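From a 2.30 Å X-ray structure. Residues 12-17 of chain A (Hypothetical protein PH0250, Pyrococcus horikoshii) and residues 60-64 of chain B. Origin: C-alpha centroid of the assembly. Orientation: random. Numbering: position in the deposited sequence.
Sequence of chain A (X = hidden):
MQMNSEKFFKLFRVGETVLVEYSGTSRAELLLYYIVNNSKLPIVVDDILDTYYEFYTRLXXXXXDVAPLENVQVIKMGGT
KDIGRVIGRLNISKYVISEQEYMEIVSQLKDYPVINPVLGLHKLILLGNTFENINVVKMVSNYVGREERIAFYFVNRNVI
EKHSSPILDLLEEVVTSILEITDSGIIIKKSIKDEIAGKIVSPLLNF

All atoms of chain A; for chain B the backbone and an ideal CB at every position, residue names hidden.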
# COMPACT_ATOMS: atom_id res chain seq x y z
N PHE A 12 -5.96 0.84 -38.21
CA PHE A 12 -5.95 2.23 -37.77
C PHE A 12 -6.22 3.20 -38.93
O PHE A 12 -6.06 2.88 -40.10
CB PHE A 12 -4.59 2.54 -37.14
CG PHE A 12 -4.11 1.37 -36.32
CD1 PHE A 12 -4.68 1.14 -35.07
CD2 PHE A 12 -3.08 0.57 -36.79
CE1 PHE A 12 -4.20 0.09 -34.30
CE2 PHE A 12 -2.62 -0.48 -36.01
CZ PHE A 12 -3.18 -0.73 -34.76
N ARG A 13 -6.60 4.42 -38.55
CA ARG A 13 -6.86 5.49 -39.50
C ARG A 13 -5.76 6.52 -39.36
O ARG A 13 -5.15 6.65 -38.29
CB ARG A 13 -8.18 6.20 -39.19
CG ARG A 13 -9.40 5.33 -39.14
CD ARG A 13 -10.62 6.20 -38.95
NE ARG A 13 -11.85 5.46 -39.17
CZ ARG A 13 -13.02 6.02 -39.46
NH1 ARG A 13 -13.10 7.34 -39.57
NH2 ARG A 13 -14.09 5.27 -39.66
N VAL A 14 -5.51 7.26 -40.44
CA VAL A 14 -4.51 8.31 -40.40
C VAL A 14 -4.95 9.28 -39.30
O VAL A 14 -6.14 9.52 -39.12
CB VAL A 14 -4.42 9.04 -41.77
CG1 VAL A 14 -3.69 10.36 -41.62
CG2 VAL A 14 -3.69 8.16 -42.77
N GLY A 15 -3.99 9.82 -38.56
CA GLY A 15 -4.33 10.75 -37.49
C GLY A 15 -4.52 10.08 -36.14
O GLY A 15 -4.61 10.76 -35.12
N GLU A 16 -4.61 8.75 -36.11
CA GLU A 16 -4.79 8.05 -34.85
C GLU A 16 -3.52 8.07 -34.00
O GLU A 16 -2.42 8.28 -34.50
CB GLU A 16 -5.16 6.57 -35.07
CG GLU A 16 -6.64 6.29 -35.30
CD GLU A 16 -7.04 4.91 -34.83
OE1 GLU A 16 -6.91 4.63 -33.61
OE2 GLU A 16 -7.49 4.09 -35.66
N THR A 17 -3.71 7.87 -32.70
CA THR A 17 -2.61 7.78 -31.76
C THR A 17 -2.84 6.42 -31.12
O THR A 17 -3.86 6.19 -30.46
CB THR A 17 -2.64 8.87 -30.69
OG1 THR A 17 -2.20 10.11 -31.26
CG2 THR A 17 -1.72 8.50 -29.52
N UNK B 60 -13.65 13.42 -33.82
CA UNK B 60 -13.36 13.87 -35.18
C UNK B 60 -12.60 12.80 -35.93
O UNK B 60 -12.94 12.46 -37.06
CB UNK B 60 -12.56 15.18 -35.17
N UNK B 61 -11.56 12.26 -35.30
CA UNK B 61 -10.78 11.21 -35.94
C UNK B 61 -11.64 9.97 -36.20
O UNK B 61 -11.48 9.24 -37.17
CB UNK B 61 -9.57 10.85 -35.08
N UNK B 62 -12.56 9.71 -35.25
CA UNK B 62 -13.44 8.55 -35.39
C UNK B 62 -14.39 8.70 -36.59
O UNK B 62 -15.14 7.80 -36.95
CB UNK B 62 -14.25 8.35 -34.11
N UNK B 63 -14.38 9.91 -37.18
CA UNK B 63 -15.18 10.13 -38.39
C UNK B 63 -16.55 10.75 -38.09
O UNK B 63 -17.41 10.88 -38.94
CB UNK B 63 -15.37 8.81 -39.13
N UNK B 64 -16.79 11.16 -36.85
CA UNK B 64 -18.07 11.77 -36.51
C UNK B 64 -18.20 13.17 -37.10
O UNK B 64 -17.20 13.79 -37.48
CB UNK B 64 -18.24 11.83 -34.99

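Chain A meets this stretch with a type II beta turn running from Arg A13 to Glu A16. The turn is closed by the bond from Glu A16 N to Arg A13 O (3.1 Å) and braced by a second, from Arg A13 N to Glu A16 OE2 (3.0 Å). What it offers a partner is a small patch of backbone carbonyls and glutamate methylene, with the long, nearly extended arm of Arg A13 reaching out beside it.

Position 60 lies in a helix that begins earlier in the chain. Nothing of the chain A stretch comes within 5.5 Å of its ideal CB, so the contact sets no demand here and almost any residue that tolerates helical angles would do. The deposited residue is Lys B60. Its side chain is t at the first three chi angles, and its nearest approach is 8.8 Å, from Lys B60 NZ to Val A14 O.

Position 61 is the one that matters most. Its CA-to-CB bond points toward chain A, and its CA pairs with that of Gly A15. From the ideal CB it is 5.0 Å to Gly A15 O, 5.4 Å to Glu A16 CG and 5.5 Å to Val A14 O: room for one more shell of carbon atoms, but not for a long chain pushed straight ahead. Valine, isoleucine or threonine would suit, the last perhaps drawn by the carbonyls; alanine would leave a gap. The residue is Val B61, with chi1 at 180° (t). Its CG1 lies 4.1 Å from Glu A16 CG and 4.3 Å from Val A14 O, while CG2 comes to 4.3 Å from Gly A15 O. These are loose van der Waals contacts, yet this residue has the largest area covered by the turn. Gly A15 is called for by its own backbone angles, phi 92° and psi -12°; an ideal CB on Gly A15 would be in ordinary contact with Val B61 CG1, at 4.2 Å, and would not clash with it.

Position 62 turns its CA-to-CB bond away, so its side chain is nearly free of this contact, and small or polar residues would serve equally well. It is Ala B62. Its contribution is backbone: the carbonyl lies over one face of the Arg A13 guanidinium, with O 3.4 Å from NH1, at an angle too poor for a hydrogen bond.

Position 63 has a phi of 96° and a psi of 8°, and two separate arguments point to glycine. An ideal CB would be jammed against the preceding carbonyl oxygen, and it would also clash with Arg A13 NH1, only 2.7 Å away. Gly B63 satisfies both. It makes the Schellman turn that leaves the helix, its N bonding to Lys B60 O at 2.9 Å, and its CA can lie 3.7 Å from Arg A13 NH1.

At position 64 the CA-to-CB bond points sideways, with no atom of the chain A stretch near its CB, so many residues would fit. The ring of Phe B64 comes nearer than its CB, but its closest atom, CD1, is still 7.4 Å from Arg A13 NH1.

Chain B (60-64) KVAGF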
# COMPACT_ATOMS: atom_id res chain seq x y z
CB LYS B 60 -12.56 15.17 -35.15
CG LYS B 60 -12.30 15.81 -36.52
CD LYS B 60 -11.75 17.22 -36.37
CE LYS B 60 -11.50 17.90 -37.71
NZ LYS B 60 -10.41 17.23 -38.49
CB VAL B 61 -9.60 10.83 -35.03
CG1 VAL B 61 -8.78 9.72 -35.69
CG2 VAL B 61 -8.70 12.02 -34.79
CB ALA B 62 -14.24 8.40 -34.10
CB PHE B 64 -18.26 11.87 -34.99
CG PHE B 64 -18.58 10.57 -34.33
CD1 PHE B 64 -17.60 9.60 -34.16
CD2 PHE B 64 -19.87 10.32 -33.87
CE1 PHE B 64 -17.90 8.38 -33.55
CE2 PHE B 64 -20.18 9.11 -33.25
CZ PHE B 64 -19.20 8.14 -33.09
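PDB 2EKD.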